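Local coordinates for ABC transporter sugar binding protein (Xanthomonas axonopodis pv. citri, PDB 3UOR) that probably binds maltose or related sugars in the periplasm as the solute-binding component of an ABC transporter, at residues A[211-215]-A[416-420]; A[374-380]-A[412-416]. All blocks are in the same frame, centred on the assembly; numbering follows the deposited sequence.

Contact 1 of 2, residues A[211-215]-A[416-420]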
loop_
_atom_site.group_PDB
_atom_site.type_symbol
_atom_site.label_atom_id
_atom_site.label_comp_id
_atom_site.label_asym_id
_atom_site.label_seq_id
_atom_site.Cartn_x
_atom_site.Cartn_y
_atom_site.Cartn_z
ATOM N N ASP A 211 13.519 17.038 -10.151
ATOM C CA ASP A 211 13.818 17.485 -11.504
ATOM C C ASP A 211 13.165 16.589 -12.555
ATOM O O ASP A 211 13.840 15.856 -13.280
ATOM C CB ASP A 211 15.331 17.594 -11.716
ATOM C CG ASP A 211 15.686 18.184 -13.071
ATOM O OD1 ASP A 211 16.774 17.869 -13.600
ATOM O OD2 ASP A 211 14.872 18.961 -13.614
ATOM N N HIS A 212 11.843 16.668 -12.618
ATOM C CA HIS A 212 11.042 15.901 -13.560
ATOM C C HIS A 212 11.167 14.420 -13.274
ATOM O O HIS A 212 11.004 13.582 -14.170
ATOM C CB HIS A 212 11.422 16.218 -15.006
ATOM C CG HIS A 212 11.133 17.628 -15.402
ATOM N ND1 HIS A 212 12.111 18.598 -15.465
ATOM C CD2 HIS A 212 9.971 18.241 -15.728
ATOM C CE1 HIS A 212 11.565 19.743 -15.836
ATOM N NE2 HIS A 212 10.269 19.552 -16.004
ATOM N N ASP A 213 11.416 14.119 -12.004
ATOM C CA ASP A 213 11.572 12.745 -11.545
ATOM C C ASP A 213 12.681 12.043 -12.319
ATOM O O ASP A 213 12.642 10.839 -12.506
ATOM C CB ASP A 213 10.260 11.986 -11.655
ATOM C CG ASP A 213 9.242 12.436 -10.614
ATOM O OD1 ASP A 213 9.597 13.222 -9.707
ATOM O OD2 ASP A 213 8.084 11.993 -10.696
ATOM N N ASN A 214 13.669 12.826 -12.750
ATOM C CA ASN A 214 14.820 12.321 -13.474
ATOM C C ASN A 214 16.006 12.038 -12.564
ATOM O O ASN A 214 16.963 11.432 -12.998
ATOM C CB ASN A 214 15.240 13.292 -14.583
ATOM C CG ASN A 214 14.243 13.333 -15.719
ATOM O OD1 ASN A 214 13.490 12.383 -15.925
ATOM N ND2 ASN A 214 14.228 14.436 -16.462
ATOM N N TYR A 215 15.955 12.486 -11.314
ATOM C CA TYR A 215 17.066 12.235 -10.390
ATOM C C TYR A 215 16.537 11.799 -9.053
ATOM O O TYR A 215 15.414 12.154 -8.677
ATOM C CB TYR A 215 17.881 13.496 -10.160
ATOM C CG TYR A 215 18.695 13.969 -11.340
ATOM C CD1 TYR A 215 19.977 13.486 -11.557
ATOM C CD2 TYR A 215 18.189 14.918 -12.223
ATOM C CE1 TYR A 215 20.733 13.922 -12.627
ATOM C CE2 TYR A 215 18.934 15.355 -13.299
ATOM C CZ TYR A 215 20.206 14.859 -13.492
ATOM O OH TYR A 215 20.955 15.296 -14.560
ATOM N N ARG A 416 15.294 7.108 -18.614
ATOM C CA ARG A 416 14.245 8.123 -18.483
ATOM C C ARG A 416 14.827 9.526 -18.673
ATOM O O ARG A 416 14.342 10.295 -19.487
ATOM C CB ARG A 416 13.575 8.028 -17.106
ATOM C CG ARG A 416 12.588 9.178 -16.818
ATOM C CD ARG A 416 12.068 9.142 -15.377
ATOM N NE ARG A 416 11.256 10.324 -15.114
ATOM C CZ ARG A 416 9.969 10.423 -15.438
ATOM N NH1 ARG A 416 9.349 9.403 -16.012
ATOM N NH2 ARG A 416 9.302 11.535 -15.182
ATOM N N ARG A 417 15.865 9.860 -17.914
ATOM C CA ARG A 417 16.498 11.180 -18.014
ATOM C C ARG A 417 17.016 11.473 -19.426
ATOM O O ARG A 417 16.913 12.597 -19.898
ATOM C CB ARG A 417 17.630 11.286 -17.001
ATOM C CG ARG A 417 18.344 12.621 -16.938
ATOM C CD ARG A 417 19.285 12.637 -15.742
ATOM N NE ARG A 417 20.250 11.555 -15.806
ATOM C CZ ARG A 417 20.291 10.508 -14.992
ATOM N NH1 ARG A 417 19.422 10.378 -13.995
ATOM N NH2 ARG A 417 21.234 9.588 -15.169
ATOM N N TRP A 418 17.558 10.460 -20.102
ATOM C CA TRP A 418 18.132 10.636 -21.435
ATOM C C TRP A 418 17.056 10.919 -22.469
ATOM O O TRP A 418 17.189 11.798 -23.317
ATOM C CB TRP A 418 18.886 9.378 -21.849
ATOM C CG TRP A 418 19.280 9.345 -23.290
ATOM C CD1 TRP A 418 18.604 8.740 -24.328
ATOM C CD2 TRP A 418 20.447 9.938 -23.867
ATOM N NE1 TRP A 418 19.301 8.917 -25.512
ATOM C CE2 TRP A 418 20.427 9.652 -25.252
ATOM C CE3 TRP A 418 21.507 10.685 -23.349
ATOM C CZ2 TRP A 418 21.426 10.094 -26.116
ATOM C CZ3 TRP A 418 22.491 11.121 -24.205
ATOM C CH2 TRP A 418 22.449 10.820 -25.573
ATOM N N ILE A 419 15.999 10.126 -22.425
ATOM C CA ILE A 419 14.856 10.377 -23.273
ATOM C C ILE A 419 14.340 11.807 -23.065
ATOM O O ILE A 419 13.982 12.483 -24.019
ATOM C CB ILE A 419 13.745 9.371 -22.999
ATOM C CG1 ILE A 419 14.146 7.988 -23.532
ATOM C CG2 ILE A 419 12.428 9.855 -23.625
ATOM C CD1 ILE A 419 13.218 6.867 -23.059
ATOM N N PHE A 420 14.314 12.267 -21.820
ATOM C CA PHE A 420 13.856 13.623 -21.507
ATOM C C PHE A 420 14.761 14.673 -22.151
ATOM O O PHE A 420 14.288 15.656 -22.704
ATOM C CB PHE A 420 13.830 13.838 -19.992
ATOM C CG PHE A 420 13.471 15.240 -19.580
ATOM C CD1 PHE A 420 14.461 16.156 -19.250
ATOM C CD2 PHE A 420 12.147 15.639 -19.513
ATOM C CE1 PHE A 420 14.142 17.448 -18.862
ATOM C CE2 PHE A 420 11.814 16.941 -19.132
ATOM C CZ PHE A 420 12.818 17.843 -18.803
#
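Two successive arginines of one helix, R416 and R417, grip main-chain carbonyls of the tight turn that joins strands 209-210 and 215-216. The turn, a type I' beta turn from D211 to N214, belongs to a beta hairpin in which N214 and Y215 form a classic beta bulge against strand 209-210. Extended from CG to NE, R416 reaches across the turn and gives NH2 to H212 O at 2.8 Å in a nearly straight bond (165°). The acceptor lies in the guanidinium plane, while the nitrogen is tilted 32° out of the carbonyl plane; a weak second bond runs from NE to the same oxygen. R417 leaves the helix in another direction. A bend at chi3 (58°) swings its guanidinium back to N214 O, and NH1 donates a hydrogen bond to this oxygen at 2.9 Å, nearly in line with the C=O bond though bent at the hydrogen. NH2 of R417 has a second partner in D410 O, while D213 turns its carboxylate to a salt bridge with R207. N214 is buried, its CB 3.9 Å from R417 CB and its amide end over one face of the F420 ring. H212 and F420 meet obliquely, with F420 CZ over one imidazole face, 3.5 Å from H212 ND1. On the Y215 side, R417 CD rests on the phenol face, 3.3 Å from Y215 CZ.

Contact 2 of 2, residues A[374-380]-A[412-416]; sequences VLEWERI and ILAKR
Apolar side chains and a bridging water join E376 and the start of helix 377-394 to the junction of helices 398-412 and 414-422 in this partly buried contact. E376, at the N-cap position of its helix, passes alongside I412 with its CB 3.5 Å from I412 CG2, and its CG lies 3.3 Å from L413 CD2. One turn further on, I380 adds its CD1 against L413 CD2 at 4.0 Å. I412 CG2 also sits over the centre of one face of the R379 guanidinium, 3.8 Å from NH1 of R379. The glutamate chain bends at chi2 (-76°), bringing its carboxylate toward R416, and OE1 takes a hydrogen bond from water 1. This water also donates to I412 O and accepts from R416 N at 2.8 Å, linking the last turn of one helix to the first turn of the next. Water 2 lies between E376 OE2 and R416 NH1, 3.0 Å from NH1, but its approach to OE2 is too short to trust. OE2 and NH1 stay 4.7 Å apart, and the nearby positive charge would probably favour an ionised carboxylate. V374 CG1 lies over the centre of a guanidinium face of R416, whose NH2 is held by H212 O. Such packing belongs to the C-terminal helices of this solute-binding protein, water bridging the N-cap residue E376 to the break between helices 398-412 and 414-422.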
loop_
_atom_site.group_PDB
_atom_site.type_symbol
_atom_site.label_atom_id
_atom_site.label_comp_id
_atom_site.label_asym_id
_atom_site.label_seq_id
_atom_site.Cartn_x
_atom_site.Cartn_y
_atom_site.Cartn_z
ATOM N N VAL A 374 6.904 6.825 -11.648
ATOM C CA VAL A 374 7.847 6.369 -12.660
ATOM C C VAL A 374 7.880 4.856 -12.727
ATOM O O VAL A 374 7.774 4.142 -11.730
ATOM C CB VAL A 374 9.254 6.899 -12.402
ATOM C CG1 VAL A 374 9.238 8.421 -12.435
ATOM C CG2 VAL A 374 9.785 6.391 -11.050
ATOM N N LEU A 375 7.995 4.379 -13.947
ATOM C CA LEU A 375 8.122 2.973 -14.263
ATOM C C LEU A 375 9.202 2.284 -13.392
ATOM O O LEU A 375 9.029 1.148 -12.949
ATOM C CB LEU A 375 8.464 2.915 -15.749
ATOM C CG LEU A 375 8.730 1.658 -16.502
ATOM C CD1 LEU A 375 8.463 1.983 -17.957
ATOM C CD2 LEU A 375 10.167 1.270 -16.256
ATOM N N GLU A 376 10.288 2.987 -13.097
ATOM C CA GLU A 376 11.379 2.371 -12.333
ATOM C C GLU A 376 11.249 2.453 -10.805
ATOM O O GLU A 376 12.189 2.119 -10.063
ATOM C CB GLU A 376 12.748 2.852 -12.832
ATOM C CG GLU A 376 12.832 4.299 -13.243
ATOM C CD GLU A 376 12.192 4.622 -14.607
ATOM O OE1 GLU A 376 12.748 4.295 -15.678
ATOM O OE2 GLU A 376 11.134 5.263 -14.599
ATOM N N TRP A 377 10.070 2.855 -10.336
ATOM C CA TRP A 377 9.840 2.999 -8.896
ATOM C C TRP A 377 10.132 1.727 -8.079
ATOM O O TRP A 377 10.744 1.797 -7.028
ATOM C CB TRP A 377 8.425 3.527 -8.567
ATOM C CG TRP A 377 8.306 3.737 -7.106
ATOM C CD1 TRP A 377 7.582 2.986 -6.217
ATOM C CD2 TRP A 377 9.019 4.706 -6.330
ATOM N NE1 TRP A 377 7.769 3.471 -4.943
ATOM C CE2 TRP A 377 8.661 4.515 -4.991
ATOM C CE3 TRP A 377 9.904 5.740 -6.651
ATOM C CZ2 TRP A 377 9.159 5.320 -3.967
ATOM C CZ3 TRP A 377 10.393 6.524 -5.655
ATOM C CH2 TRP A 377 10.023 6.319 -4.318
ATOM N N GLU A 378 9.701 0.567 -8.541
ATOM C CA GLU A 378 9.962 -0.640 -7.763
ATOM C C GLU A 378 11.454 -0.921 -7.595
ATOM O O GLU A 378 11.886 -1.281 -6.510
ATOM C CB GLU A 378 9.264 -1.856 -8.362
ATOM C CG GLU A 378 7.799 -1.942 -7.957
ATOM C CD GLU A 378 7.178 -3.298 -8.276
ATOM O OE1 GLU A 378 7.063 -3.646 -9.474
ATOM O OE2 GLU A 378 6.804 -4.015 -7.320
ATOM N N ARG A 379 12.238 -0.752 -8.657
ATOM C CA ARG A 379 13.689 -0.889 -8.555
ATOM C C ARG A 379 14.237 0.107 -7.528
ATOM O O ARG A 379 15.052 -0.228 -6.682
ATOM C CB ARG A 379 14.351 -0.635 -9.910
ATOM C CG ARG A 379 14.122 -1.744 -10.933
ATOM C CD ARG A 379 14.413 -1.269 -12.362
ATOM N NE ARG A 379 15.846 -1.208 -12.654
ATOM C CZ ARG A 379 16.371 -0.501 -13.654
ATOM N NH1 ARG A 379 15.569 0.214 -14.442
ATOM N NH2 ARG A 379 17.695 -0.504 -13.862
ATOM N N ILE A 380 13.764 1.337 -7.601
ATOM C CA ILE A 380 14.227 2.363 -6.690
ATOM C C ILE A 380 14.028 1.994 -5.215
ATOM O O ILE A 380 14.966 2.111 -4.419
ATOM C CB ILE A 380 13.601 3.722 -7.052
ATOM C CG1 ILE A 380 14.206 4.200 -8.373
ATOM C CG2 ILE A 380 13.820 4.732 -5.934
ATOM C CD1 ILE A 380 13.423 5.324 -9.060
ATOM N N ILE A 412 19.612 4.118 -12.286
ATOM C CA ILE A 412 18.315 3.528 -12.640
ATOM C C ILE A 412 17.498 4.460 -13.555
ATOM O O ILE A 412 16.874 4.021 -14.533
ATOM C CB ILE A 412 17.526 3.147 -11.368
ATOM C CG1 ILE A 412 18.213 1.968 -10.669
ATOM C CG2 ILE A 412 16.089 2.821 -11.714
ATOM C CD1 ILE A 412 17.781 1.747 -9.260
ATOM N N LEU A 413 17.554 5.757 -13.277
ATOM C CA LEU A 413 16.756 6.733 -14.023
ATOM C C LEU A 413 17.447 7.222 -15.289
ATOM O O LEU A 413 16.943 8.122 -15.957
ATOM C CB LEU A 413 16.416 7.935 -13.128
ATOM C CG LEU A 413 15.487 7.635 -11.937
ATOM C CD1 LEU A 413 15.399 8.815 -10.974
ATOM C CD2 LEU A 413 14.107 7.259 -12.443
ATOM N N ALA A 414 18.596 6.641 -15.626
ATOM C CA ALA A 414 19.382 7.168 -16.734
ATOM C C ALA A 414 18.635 7.157 -18.052
ATOM O O ALA A 414 18.760 8.092 -18.827
ATOM C CB ALA A 414 20.713 6.400 -16.888
ATOM N N LYS A 415 17.909 6.081 -18.352
ATOM C CA LYS A 415 17.210 6.017 -19.640
ATOM C C LYS A 415 16.083 7.064 -19.681
ATOM O O LYS A 415 15.945 7.821 -20.645
ATOM C CB LYS A 415 16.635 4.631 -19.866
ATOM C CG LYS A 415 15.871 4.490 -21.163
ATOM C CD LYS A 415 15.340 3.070 -21.278
ATOM C CE LYS A 415 14.633 2.838 -22.596
ATOM N NZ LYS A 415 14.284 1.392 -22.787
ATOM N N ARG A 416 15.294 7.108 -18.614
ATOM C CA ARG A 416 14.245 8.123 -18.483
ATOM C C ARG A 416 14.827 9.526 -18.673
ATOM O O ARG A 416 14.342 10.295 -19.487
ATOM C CB ARG A 416 13.575 8.028 -17.106
ATOM C CG ARG A 416 12.588 9.178 -16.818
ATOM C CD ARG A 416 12.068 9.142 -15.377
ATOM N NE ARG A 416 11.256 10.324 -15.114
ATOM C CZ ARG A 416 9.969 10.423 -15.438
ATOM N NH1 ARG A 416 9.349 9.403 -16.012
ATOM N NH2 ARG A 416 9.302 11.535 -15.182
HETATM O O HOH W 1 15.369 4.991 -16.727
HETATM O O HOH W 2 10.142 6.510 -16.444
#

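Contacts 1 and 2 lie side by side, their centres about 9 Å apart, on the same side of the chain's centre and near its modelled C-terminal end. Both use helix 414-422 and share R416, whose guanidinium group lies between the hairpin turn 211-215 and the 374-380 segment. Along the chain the turn comes first, then 374-380, which meets the end of helix 398-412 and, through R416, the final helix. The two also touch directly: N214 O approaches L413 CB at 3.5 Å, and D213 CB approaches V374 CG1 at 3.8 Å. Together they attach the last helix both to a surface hairpin some 200 residues earlier and to the nearby start of helix 377-394.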